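Manganese-binding protein (PDB 6NSI) binds iron, manganese and nickel ions, with a preference for ferrous iron, and delivers them to the membrane permease of an ABC transporter for import into the cell. Local coordinates at residues N8-C12 with N25-D30; P35-M40 with L61-L67. All coordinates share one frame; numbering follows the deposited sequence.

Contact 1: N8-C12 with N25-D30; sequences NRMIC and NIVLID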
loop_
_atom_site.group_PDB
_atom_site.type_symbol
_atom_site.label_atom_id
_atom_site.label_comp_id
_atom_site.label_asym_id
_atom_site.label_seq_id
_atom_site.Cartn_x
_atom_site.Cartn_y
_atom_site.Cartn_z
ATOM N N ASN A 8 -6.118 -9.647 -0.636
ATOM C CA ASN A 8 -4.833 -9.441 -1.312
ATOM C C ASN A 8 -3.697 -9.871 -0.381
ATOM O O ASN A 8 -3.927 -10.261 0.771
ATOM C CB ASN A 8 -4.684 -7.980 -1.759
ATOM C CG ASN A 8 -4.708 -6.994 -0.583
ATOM O OD1 ASN A 8 -3.902 -7.090 0.355
ATOM N ND2 ASN A 8 -5.616 -6.028 -0.648
ATOM N N ARG A 9 -2.448 -9.786 -0.884
ATOM C CA ARG A 9 -1.313 -10.319 -0.129
ATOM C C ARG A 9 -0.859 -9.390 0.989
ATOM O O ARG A 9 -0.287 -9.852 1.986
ATOM C CB ARG A 9 -0.139 -10.608 -1.057
ATOM C CG ARG A 9 -0.330 -11.851 -1.900
ATOM C CD ARG A 9 -0.269 -13.112 -1.045
ATOM N NE ARG A 9 1.004 -13.237 -0.346
ATOM C CZ ARG A 9 2.149 -13.561 -0.942
ATOM N NH1 ARG A 9 2.172 -13.797 -2.245
ATOM N NH2 ARG A 9 3.271 -13.647 -0.241
ATOM N N MET A 10 -1.082 -8.085 0.834
ATOM C CA MET A 10 -0.737 -7.155 1.901
ATOM C C MET A 10 -1.536 -7.471 3.159
ATOM O O MET A 10 -1.017 -7.378 4.279
ATOM C CB MET A 10 -0.977 -5.729 1.417
ATOM C CG MET A 10 -0.100 -5.370 0.211
ATOM S SD MET A 10 -0.838 -5.816 -1.391
ATOM C CE MET A 10 -2.049 -4.500 -1.540
ATOM N N ILE A 11 -2.792 -7.890 2.985
ATOM C CA ILE A 11 -3.582 -8.390 4.101
ATOM C C ILE A 11 -3.187 -9.819 4.448
ATOM O O ILE A 11 -2.942 -10.136 5.615
ATOM C CB ILE A 11 -5.081 -8.285 3.772
ATOM C CG1 ILE A 11 -5.478 -6.819 3.648
ATOM C CG2 ILE A 11 -5.915 -8.969 4.843
ATOM C CD1 ILE A 11 -6.771 -6.631 2.921
ATOM N N CYS A 12 -3.099 -10.697 3.444
ATOM C CA CYS A 12 -2.973 -12.132 3.719
ATOM C C CYS A 12 -1.720 -12.463 4.517
ATOM O O CYS A 12 -1.749 -13.328 5.403
ATOM C CB CYS A 12 -2.975 -12.937 2.422
ATOM S SG CYS A 12 -3.258 -14.724 2.737
ATOM N N ASN A 25 -5.172 -20.087 5.125
ATOM C CA ASN A 25 -5.384 -18.750 4.603
ATOM C C ASN A 25 -5.353 -18.813 3.091
ATOM O O ASN A 25 -4.431 -19.393 2.509
ATOM C CB ASN A 25 -4.312 -17.789 5.118
ATOM C CG ASN A 25 -4.546 -17.382 6.551
ATOM O OD1 ASN A 25 -5.476 -16.633 6.838
ATOM N ND2 ASN A 25 -3.724 -17.902 7.469
ATOM N N ILE A 26 -6.367 -18.236 2.456
ATOM C CA ILE A 26 -6.386 -18.110 1.010
ATOM C C ILE A 26 -6.392 -16.627 0.665
ATOM O O ILE A 26 -6.814 -15.774 1.450
ATOM C CB ILE A 26 -7.587 -18.839 0.356
ATOM C CG1 ILE A 26 -8.875 -18.604 1.143
ATOM C CG2 ILE A 26 -7.307 -20.332 0.250
ATOM C CD1 ILE A 26 -10.142 -19.129 0.425
ATOM N N VAL A 27 -5.903 -16.325 -0.525
ATOM C CA VAL A 27 -5.870 -14.956 -1.009
ATOM C C VAL A 27 -6.548 -14.926 -2.367
ATOM O O VAL A 27 -6.313 -15.799 -3.208
ATOM C CB VAL A 27 -4.432 -14.394 -1.082
ATOM C CG1 VAL A 27 -3.572 -15.151 -2.106
ATOM C CG2 VAL A 27 -4.473 -12.928 -1.399
ATOM N N LEU A 28 -7.442 -13.959 -2.550
ATOM C CA LEU A 28 -8.140 -13.775 -3.844
ATOM C C LEU A 28 -7.247 -13.181 -4.934
ATOM O O LEU A 28 -7.180 -13.736 -6.003
ATOM C CB LEU A 28 -9.326 -12.851 -3.620
ATOM C CG LEU A 28 -10.649 -13.395 -4.126
ATOM C CD1 LEU A 28 -11.006 -14.655 -3.375
ATOM C CD2 LEU A 28 -11.727 -12.347 -3.985
ATOM N N ILE A 29 -6.534 -12.117 -4.609
ATOM C CA ILE A 29 -5.742 -11.363 -5.614
ATOM C C ILE A 29 -4.261 -11.495 -5.282
ATOM O O ILE A 29 -3.872 -11.221 -4.160
ATOM C CB ILE A 29 -6.178 -9.887 -5.597
ATOM C CG1 ILE A 29 -7.686 -9.713 -5.772
ATOM C CG2 ILE A 29 -5.383 -9.051 -6.583
ATOM C CD1 ILE A 29 -8.163 -8.315 -5.586
ATOM N N ASP A 30 -3.499 -11.972 -6.246
ATOM C CA ASP A 30 -2.049 -12.052 -6.115
ATOM C C ASP A 30 -1.437 -11.918 -7.502
ATOM O O ASP A 30 -2.143 -11.926 -8.521
ATOM C CB ASP A 30 -1.586 -13.360 -5.453
ATOM C CG ASP A 30 -0.131 -13.293 -4.964
ATOM O OD1 ASP A 30 0.543 -12.254 -5.184
ATOM O OD2 ASP A 30 0.341 -14.276 -4.351
HETATM O O HOH W 1 -2.161 -9.392 -3.575
#

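Contact 2: P35-M40 with L61-L67; sequences PHSYEM and LEHSASL. With FE (Fe (III) ion), chain B.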
loop_
_atom_site.group_PDB
_atom_site.type_symbol
_atom_site.label_atom_id
_atom_site.label_comp_id
_atom_site.label_asym_id
_atom_site.label_seq_id
_atom_site.Cartn_x
_atom_site.Cartn_y
_atom_site.Cartn_z
ATOM N N PRO A 35 -5.280 -4.793 -8.379
ATOM C CA PRO A 35 -6.381 -5.070 -7.445
ATOM C C PRO A 35 -7.533 -4.102 -7.596
ATOM O O PRO A 35 -8.678 -4.484 -7.326
ATOM C CB PRO A 35 -5.714 -4.934 -6.067
ATOM C CG PRO A 35 -4.605 -3.913 -6.312
ATOM C CD PRO A 35 -4.117 -4.175 -7.717
ATOM N N HIS A 36 -7.261 -2.861 -8.014
ATOM C CA HIS A 36 -8.309 -1.845 -8.114
ATOM C C HIS A 36 -9.458 -2.311 -8.996
ATOM O O HIS A 36 -10.627 -2.025 -8.711
ATOM C CB HIS A 36 -7.738 -0.547 -8.690
ATOM C CG HIS A 36 -6.721 0.115 -7.816
ATOM N ND1 HIS A 36 -7.061 1.013 -6.830
ATOM C CD2 HIS A 36 -5.369 0.029 -7.798
ATOM C CE1 HIS A 36 -5.965 1.447 -6.233
ATOM N NE2 HIS A 36 -4.925 0.862 -6.800
ATOM N N SER A 37 -9.143 -2.999 -10.092
ATOM C CA SER A 37 -10.139 -3.369 -11.085
ATOM C C SER A 37 -10.349 -4.872 -11.142
ATOM O O SER A 37 -10.873 -5.385 -12.140
ATOM C CB SER A 37 -9.737 -2.837 -12.457
ATOM O OG SER A 37 -8.570 -3.502 -12.905
ATOM N N TYR A 38 -9.950 -5.586 -10.090
ATOM C CA TYR A 38 -10.099 -7.029 -10.075
ATOM C C TYR A 38 -11.568 -7.391 -10.187
ATOM O O TYR A 38 -12.409 -6.859 -9.461
ATOM C CB TYR A 38 -9.521 -7.617 -8.796
ATOM C CG TYR A 38 -9.535 -9.129 -8.763
ATOM C CD1 TYR A 38 -8.583 -9.862 -9.448
ATOM C CD2 TYR A 38 -10.501 -9.820 -8.046
ATOM C CE1 TYR A 38 -8.580 -11.236 -9.411
ATOM C CE2 TYR A 38 -10.508 -11.196 -8.006
ATOM C CZ TYR A 38 -9.550 -11.902 -8.699
ATOM O OH TYR A 38 -9.544 -13.281 -8.666
ATOM N N GLU A 39 -11.880 -8.277 -11.118
ATOM C CA GLU A 39 -13.209 -8.857 -11.207
ATOM C C GLU A 39 -13.093 -10.320 -10.816
ATOM O O GLU A 39 -12.102 -10.981 -11.147
ATOM C CB GLU A 39 -13.808 -8.700 -12.614
ATOM C CG GLU A 39 -13.931 -7.241 -13.090
ATOM C CD GLU A 39 -15.285 -6.591 -12.751
ATOM O OE1 GLU A 39 -15.493 -5.406 -13.127
ATOM O OE2 GLU A 39 -16.141 -7.256 -12.116
ATOM N N MET A 40 -14.079 -10.814 -10.074
ATOM C CA MET A 40 -13.983 -12.182 -9.592
ATOM C C MET A 40 -13.902 -13.154 -10.758
ATOM O O MET A 40 -14.569 -12.981 -11.783
ATOM C CB MET A 40 -15.168 -12.518 -8.692
ATOM C CG MET A 40 -15.100 -11.798 -7.355
ATOM S SD MET A 40 -16.707 -11.697 -6.577
ATOM C CE MET A 40 -17.024 -13.449 -6.338
ATOM N N LEU A 61 -10.923 -0.076 -2.417
ATOM C CA LEU A 61 -9.988 -0.933 -3.143
ATOM C C LEU A 61 -10.702 -2.095 -3.824
ATOM O O LEU A 61 -10.288 -2.541 -4.906
ATOM C CB LEU A 61 -8.913 -1.467 -2.198
ATOM C CG LEU A 61 -7.791 -2.196 -2.942
ATOM C CD1 LEU A 61 -7.066 -1.234 -3.904
ATOM C CD2 LEU A 61 -6.832 -2.814 -1.926
ATOM N N GLU A 62 -11.745 -2.620 -3.192
ATOM C CA GLU A 62 -12.550 -3.707 -3.751
ATOM C C GLU A 62 -13.785 -3.146 -4.454
ATOM O O GLU A 62 -14.910 -3.538 -4.166
ATOM C CB GLU A 62 -12.934 -4.688 -2.642
ATOM C CG GLU A 62 -11.739 -5.392 -1.965
ATOM C CD GLU A 62 -11.223 -4.669 -0.706
ATOM O OE1 GLU A 62 -11.917 -3.762 -0.179
ATOM O OE2 GLU A 62 -10.109 -5.004 -0.238
ATOM N N HIS A 63 -13.598 -2.207 -5.383
ATOM C CA HIS A 63 -14.707 -1.403 -5.892
ATOM C C HIS A 63 -15.306 -1.924 -7.197
ATOM O O HIS A 63 -16.253 -1.319 -7.710
ATOM C CB HIS A 63 -14.265 0.056 -6.073
ATOM C CG HIS A 63 -13.656 0.347 -7.410
ATOM N ND1 HIS A 63 -14.411 0.643 -8.527
ATOM C CD2 HIS A 63 -12.361 0.401 -7.807
ATOM C CE1 HIS A 63 -13.609 0.853 -9.557
ATOM N NE2 HIS A 63 -12.359 0.714 -9.145
ATOM N N SER A 64 -14.778 -3.013 -7.748
ATOM C CA SER A 64 -15.362 -3.607 -8.941
ATOM C C SER A 64 -16.768 -4.131 -8.656
ATOM O O SER A 64 -17.093 -4.539 -7.538
ATOM C CB SER A 64 -14.478 -4.737 -9.451
ATOM O OG SER A 64 -14.801 -5.964 -8.815
ATOM N N ALA A 65 -17.611 -4.103 -9.696
ATOM C CA ALA A 65 -18.992 -4.553 -9.565
ATOM C C ALA A 65 -19.074 -6.004 -9.112
ATOM O O ALA A 65 -20.013 -6.378 -8.405
ATOM C CB ALA A 65 -19.725 -4.376 -10.896
ATOM N N SER A 66 -18.104 -6.828 -9.517
ATOM C CA SER A 66 -18.033 -8.218 -9.069
ATOM C C SER A 66 -17.913 -8.310 -7.550
ATOM O O SER A 66 -18.686 -9.015 -6.888
ATOM C CB SER A 66 -16.830 -8.895 -9.729
ATOM O OG SER A 66 -16.953 -10.299 -9.701
ATOM N N LEU A 67 -16.928 -7.606 -6.984
ATOM C CA LEU A 67 -16.652 -7.712 -5.555
ATOM C C LEU A 67 -17.737 -7.031 -4.729
ATOM O O LEU A 67 -18.101 -7.523 -3.653
ATOM C CB LEU A 67 -15.273 -7.122 -5.245
ATOM C CG LEU A 67 -14.057 -7.775 -5.933
ATOM C CD1 LEU A 67 -12.799 -6.901 -5.861
ATOM C CD2 LEU A 67 -13.766 -9.155 -5.357
HETATM FE FE FE B . -2.988 1.441 -6.418
HETATM O O HOH W 2 -9.459 -4.954 -4.767
HETATM O O HOH W 3 -12.210 -3.884 -7.343
HETATM O O HOH W 4 -17.017 -3.491 -12.387
HETATM O O HOH W 5 -16.595 -11.314 -12.069
#

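Contact 1: N8-C12 with N25-D30
The guanidinium of Arg9 offers its edge to Asp30, and the guanidinium and carboxylate planes stand 80° apart. Arg9 NH1 donates to Asp30 OD2 at 2.8 Å with an N-H...O angle of 148°, a salt bridge that reaches the syn side of the oxygen from 30° out of the carboxylate plane. The first torsion (chi1 -75°) sets Arg9 CG beside the backbone N, 3.4 Å from Asp30 CG, and the bends at chi2 and chi3 bring NH1 round to OD2, a compact pose that a long, flexible side chain allows. Arg9 NE forms a salt bridge with Asp13 and NH2 bonds to the backbone oxygen of Asp264, which fixes the rotation of the group. Asn8, at the N-cap of helix 9-19, uses its amide to cap its own helix: Ile11 N donates to Asn8 OD1 at 3.0 Å, a role that suits a short side chain ending in an acceptor. Arg9 N, two residues before Ile11, donates to a water that in turn donates to Ile29 O. Beyond this polar end, toward Asn25, the contact becomes largely apolar. The CG2 branch of Val27 presses on the backbone at Asn8 C (3.3 Å), CG1 lies 4.0 Å from Arg9 CD, and Cys12 SG packs at 4.0 Å from Val27 CB; the beta-branched Val27 fills the space beside the compact Cys12. Helix 9-19 is the crossover of the beta-alpha-beta unit 3-6, 9-19, 24-27, and here its first turn packs against the outermost strand 24-27 and the loop after it, while strand 3-6 bonds to that strand along its backbone.

Contact 2: P35-M40 with L61-L67
Glu39 and Met40 meet the start of helix 65-71 through Ser64 and Ser66. Along Glu39, CB lies 4.2 Å from Ser66 CB; the chain then bends at chi2 (-91°), which turns the carboxylate back to the helix, where CD passes 3.9 Å from Ser64 CB. At the tip, OE2 accepts from Ser66 N at 3.3 Å, on its syn side, and OE1 accepts a hydrogen bond from a water that accepts from Ala65 N. The carboxylate thus serves two amides of the first turn, one directly, through a long bond, and one through a water.

Ser64, the N-cap, accepts from Leu67 N, and Ser64 OG donates to Tyr38 O (2.6 Å), lying in the carbonyl plane; a hydroxyl suits this double duty. Ser66 OG takes a weak bond from Met40 N. Beside these bonds Met40 CG packs on Leu67 CD2 at 3.6 Å, and Leu67 CD2 also touches the edge of the Tyr38 ring. At the other end, Leu61 CD1 sits over one face of the His36 imidazole, a CH-pi contact, while His36 NE2 binds the iron(III) ion at 2.1 Å. His102, His168 and Asp260 complete the site.

Chemically, the negative Glu39 probably interacts favourably with the helix N terminus, and an apolar methyl covers the imidazole face without competing for the metal-binding nitrogen.

How the contacts relate
From the N terminus, strand 3-6 leads into helix 9-19, and contact 1 closes the first loop where the chain returns along strand 24-27. Contact 2 opens only afterwards, in the loop carrying His36, and closes once the chain has passed helix 44-50 and strand 54-56 to reach helix 65-71. The two are therefore in series, neither nested nor crossed. They nevertheless touch: Ile29 CD1 packs on Tyr38 CB at 3.6 Å, and Leu28 CD2 on Leu67 CD2 at 4.0 Å. Contact 1 thus ties the crossover helix to an outermost strand, and contact 2 joins the metal-binding loop to the loop before helix 65-71 and that helix's first turn.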